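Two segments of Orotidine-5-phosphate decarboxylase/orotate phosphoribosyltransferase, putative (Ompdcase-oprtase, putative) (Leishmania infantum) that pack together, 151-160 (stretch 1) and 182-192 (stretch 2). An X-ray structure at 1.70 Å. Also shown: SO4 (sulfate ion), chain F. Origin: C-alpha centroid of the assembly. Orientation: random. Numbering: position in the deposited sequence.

Stretch 1, residues 151-160: DRYLYEAVAE
Stretch 2 (182-192) VALARVRARAP

Arg190 anchors the contact, and its side chain (chi1 m, chi2 m, chi3 t) reaches two carboxylates. Its NH1 lies 2.7 Å from Glu160 OE2, a salt bridge whose hydrogen bond is weak because the N-H...acceptor angle is only 123°. Its NE lies 3.4 Å from Glu156 OE1, a longer salt bridge, straighter at 158° but also weak as a hydrogen bond. A water reinforces the second pairing: it donates to Glu156 OE1 (2.6 Å) and to Arg186 O (2.9 Å) and accepts from Arg190 NE (3.1 Å).

Both acids also serve their own stretch. Glu160 (m, t, chi3 -39°) turns OE1 to Arg152, 2.8 Å from both NE and NH2, so its carboxylate lies between two arginines; Arg152 NE and Arg190 NH1 come within 4.5 Å despite like charge. Arg152 (chi1 p) also donates from NH2 to sulfate O4 at 2.7 Å, and its CD lies over one face of the Arg190 guanidinium. Glu156 (m, t, chi3 103°) accepts from Tyr153 N through OE2 at 3.0 Å and 170°, joining the N-cap residue to the first helical turn.

Arg186 (m, t, t) donates weakly from NH1 to Tyr155 OH (3.3 Å, 142°). Tyr153 CE2 sits over one face of the Arg186 guanidinium, 3.8 Å from Arg186 CZ, which itself lies at the edge of the Tyr153 ring.

Behind these polar groups, Tyr155 (chi1 p, chi2 -101°) packs CZ 3.8 Å from Ala183 CB and CD2 3.7 Å from Val187 CG2. Ala159 points toward stretch 2, its CB 3.9 Å from both Val187 CG1 (chi1 t) and Arg190 CB.

Helices 154-160 and 182-190 run in broadly the same direction, crossing at -33° with axes 8.7 Å apart at closest. CA-CA separations are 5.9 Å for Glu156-Val187, 5.8 Å for Ala159-Ala191 and 5.4 Å for Glu160-Arg190. Ala191 is the first residue to leave helical geometry, at phi/psi -132/82.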

# COMPACT_ATOMS: atom_id res chain seq x y z
N ASP A 151 -26.91 -7.02 0.89
CA ASP A 151 -27.04 -8.47 0.86
C ASP A 151 -25.77 -9.17 0.39
O ASP A 151 -25.82 -10.28 -0.14
N ARG A 152 -24.62 -8.52 0.58
CA ARG A 152 -23.34 -9.11 0.18
C ARG A 152 -22.17 -8.64 1.05
O ARG A 152 -22.30 -7.69 1.81
CB ARG A 152 -23.06 -8.84 -1.31
CG ARG A 152 -22.80 -7.39 -1.66
CD ARG A 152 -23.38 -7.07 -3.03
NE ARG A 152 -22.74 -5.90 -3.63
CZ ARG A 152 -23.06 -4.63 -3.37
NH1 ARG A 152 -24.02 -4.34 -2.50
NH2 ARG A 152 -22.41 -3.65 -3.98
N TYR A 153 -21.04 -9.33 0.93
CA TYR A 153 -19.84 -8.98 1.67
C TYR A 153 -19.11 -7.82 0.99
O TYR A 153 -19.27 -7.61 -0.22
CB TYR A 153 -18.90 -10.18 1.76
CG TYR A 153 -19.48 -11.35 2.53
CD1 TYR A 153 -19.60 -11.31 3.91
CD2 TYR A 153 -19.90 -12.50 1.86
CE1 TYR A 153 -20.13 -12.38 4.62
CE2 TYR A 153 -20.44 -13.58 2.56
CZ TYR A 153 -20.55 -13.51 3.94
OH TYR A 153 -21.07 -14.57 4.65
N LEU A 154 -18.32 -7.07 1.75
CA LEU A 154 -17.52 -5.99 1.18
C LEU A 154 -16.67 -6.48 0.01
O LEU A 154 -16.53 -5.78 -1.00
CB LEU A 154 -16.63 -5.31 2.24
CG LEU A 154 -15.68 -4.21 1.71
CD1 LEU A 154 -16.46 -2.99 1.22
CD2 LEU A 154 -14.63 -3.79 2.74
N TYR A 155 -16.11 -7.68 0.12
CA TYR A 155 -15.27 -8.20 -0.96
C TYR A 155 -16.03 -8.43 -2.26
O TYR A 155 -15.48 -8.26 -3.35
CB TYR A 155 -14.45 -9.42 -0.53
CG TYR A 155 -15.22 -10.71 -0.29
CD1 TYR A 155 -15.51 -11.12 1.01
CD2 TYR A 155 -15.60 -11.54 -1.35
CE1 TYR A 155 -16.19 -12.31 1.24
CE2 TYR A 155 -16.28 -12.73 -1.12
CZ TYR A 155 -16.57 -13.11 0.18
OH TYR A 155 -17.24 -14.28 0.42
N GLU A 156 -17.31 -8.78 -2.14
CA GLU A 156 -18.18 -8.90 -3.32
C GLU A 156 -18.44 -7.54 -3.95
O GLU A 156 -18.50 -7.42 -5.18
CB GLU A 156 -19.49 -9.59 -2.95
CG GLU A 156 -19.35 -11.07 -2.61
CD GLU A 156 -20.68 -11.71 -2.24
OE1 GLU A 156 -21.24 -12.43 -3.10
OE2 GLU A 156 -21.16 -11.48 -1.11
N ALA A 157 -18.60 -6.51 -3.11
CA ALA A 157 -18.75 -5.13 -3.61
C ALA A 157 -17.51 -4.65 -4.38
O ALA A 157 -17.62 -3.95 -5.39
CB ALA A 157 -19.10 -4.17 -2.48
N VAL A 158 -16.33 -5.03 -3.89
CA VAL A 158 -15.07 -4.71 -4.55
C VAL A 158 -15.00 -5.43 -5.91
O VAL A 158 -14.65 -4.82 -6.92
CB VAL A 158 -13.86 -5.07 -3.65
CG1 VAL A 158 -12.55 -4.97 -4.43
CG2 VAL A 158 -13.84 -4.17 -2.42
N ALA A 159 -15.35 -6.71 -5.91
CA ALA A 159 -15.37 -7.51 -7.14
C ALA A 159 -16.28 -6.92 -8.22
O ALA A 159 -15.90 -6.86 -9.39
CB ALA A 159 -15.75 -8.96 -6.83
N GLU A 160 -17.46 -6.45 -7.81
CA GLU A 160 -18.42 -5.83 -8.73
C GLU A 160 -17.87 -4.55 -9.36
O GLU A 160 -17.97 -4.34 -10.57
CB GLU A 160 -19.73 -5.50 -8.01
CG GLU A 160 -20.57 -6.70 -7.63
CD GLU A 160 -21.90 -6.28 -7.00
OE1 GLU A 160 -21.92 -5.31 -6.22
OE2 GLU A 160 -22.92 -6.93 -7.30
N VAL A 182 -15.43 -21.14 -1.27
CA VAL A 182 -16.78 -20.57 -1.26
C VAL A 182 -16.72 -19.07 -1.57
O VAL A 182 -17.51 -18.57 -2.37
CB VAL A 182 -17.55 -20.86 0.06
CG1 VAL A 182 -18.89 -20.13 0.09
CG2 VAL A 182 -17.77 -22.37 0.24
N ALA A 183 -15.77 -18.38 -0.95
CA ALA A 183 -15.55 -16.96 -1.23
C ALA A 183 -15.04 -16.75 -2.65
O ALA A 183 -15.47 -15.84 -3.35
CB ALA A 183 -14.59 -16.35 -0.21
N LEU A 184 -14.12 -17.61 -3.08
CA LEU A 184 -13.58 -17.56 -4.42
C LEU A 184 -14.70 -17.68 -5.47
O LEU A 184 -14.71 -16.95 -6.46
CB LEU A 184 -12.54 -18.67 -4.62
CG LEU A 184 -11.15 -18.37 -5.19
CD1 LEU A 184 -10.36 -19.67 -5.33
CD2 LEU A 184 -11.24 -17.67 -6.52
N ALA A 185 -15.65 -18.58 -5.23
CA ALA A 185 -16.80 -18.75 -6.13
C ALA A 185 -17.72 -17.53 -6.13
O ALA A 185 -18.26 -17.16 -7.18
CB ALA A 185 -17.58 -20.01 -5.78
N ARG A 186 -17.89 -16.90 -4.97
CA ARG A 186 -18.68 -15.67 -4.88
C ARG A 186 -18.05 -14.57 -5.73
O ARG A 186 -18.75 -13.86 -6.45
CB ARG A 186 -18.81 -15.19 -3.43
CG ARG A 186 -19.75 -16.03 -2.58
CD ARG A 186 -20.21 -15.26 -1.35
NE ARG A 186 -21.05 -16.09 -0.49
CZ ARG A 186 -20.60 -16.82 0.53
NH1 ARG A 186 -19.31 -16.83 0.84
NH2 ARG A 186 -21.45 -17.54 1.25
N VAL A 187 -16.73 -14.46 -5.67
CA VAL A 187 -16.02 -13.45 -6.45
C VAL A 187 -16.16 -13.72 -7.95
O VAL A 187 -16.43 -12.80 -8.73
CB VAL A 187 -14.54 -13.33 -6.01
CG1 VAL A 187 -13.80 -12.32 -6.86
CG2 VAL A 187 -14.47 -12.95 -4.54
N ARG A 188 -16.01 -14.98 -8.36
CA ARG A 188 -16.19 -15.34 -9.76
C ARG A 188 -17.61 -15.05 -10.27
O ARG A 188 -17.80 -14.71 -11.44
CB ARG A 188 -15.80 -16.81 -10.00
CG ARG A 188 -15.84 -17.27 -11.46
CD ARG A 188 -15.10 -16.32 -12.39
NE ARG A 188 -13.65 -16.51 -12.36
CZ ARG A 188 -12.76 -15.60 -12.76
NH1 ARG A 188 -13.16 -14.41 -13.21
NH2 ARG A 188 -11.47 -15.88 -12.70
N ALA A 189 -18.60 -15.17 -9.39
CA ALA A 189 -19.99 -14.85 -9.73
C ALA A 189 -20.18 -13.34 -9.96
O ALA A 189 -20.94 -12.95 -10.85
CB ALA A 189 -20.94 -15.34 -8.66
N ARG A 190 -19.49 -12.52 -9.17
CA ARG A 190 -19.55 -11.06 -9.30
C ARG A 190 -18.67 -10.54 -10.43
O ARG A 190 -18.96 -9.49 -11.02
CB ARG A 190 -19.16 -10.37 -7.99
CG ARG A 190 -20.03 -10.73 -6.79
CD ARG A 190 -21.47 -10.26 -6.97
NE ARG A 190 -22.31 -10.67 -5.85
CZ ARG A 190 -23.52 -10.18 -5.59
NH1 ARG A 190 -24.05 -9.23 -6.35
NH2 ARG A 190 -24.21 -10.63 -4.54
N ALA A 191 -17.59 -11.27 -10.70
CA ALA A 191 -16.61 -10.87 -11.70
C ALA A 191 -16.29 -12.05 -12.62
O ALA A 191 -15.29 -12.73 -12.43
CB ALA A 191 -15.33 -10.35 -11.02
N PRO A 192 -17.15 -12.28 -13.63
CA PRO A 192 -17.00 -13.45 -14.50
C PRO A 192 -15.80 -13.46 -15.45
O PRO A 192 -15.39 -14.53 -15.91
CB PRO A 192 -18.32 -13.45 -15.30
CG PRO A 192 -19.26 -12.61 -14.51
CD PRO A 192 -18.39 -11.54 -13.93
S SO4 F . -23.00 -0.06 -4.26
O1 SO4 F . -23.76 1.12 -3.86
O2 SO4 F . -23.15 -0.27 -5.70
O3 SO4 F . -21.60 0.15 -3.95
O4 SO4 F . -23.48 -1.23 -3.53
O HOH W 1 -21.46 -13.60 -5.42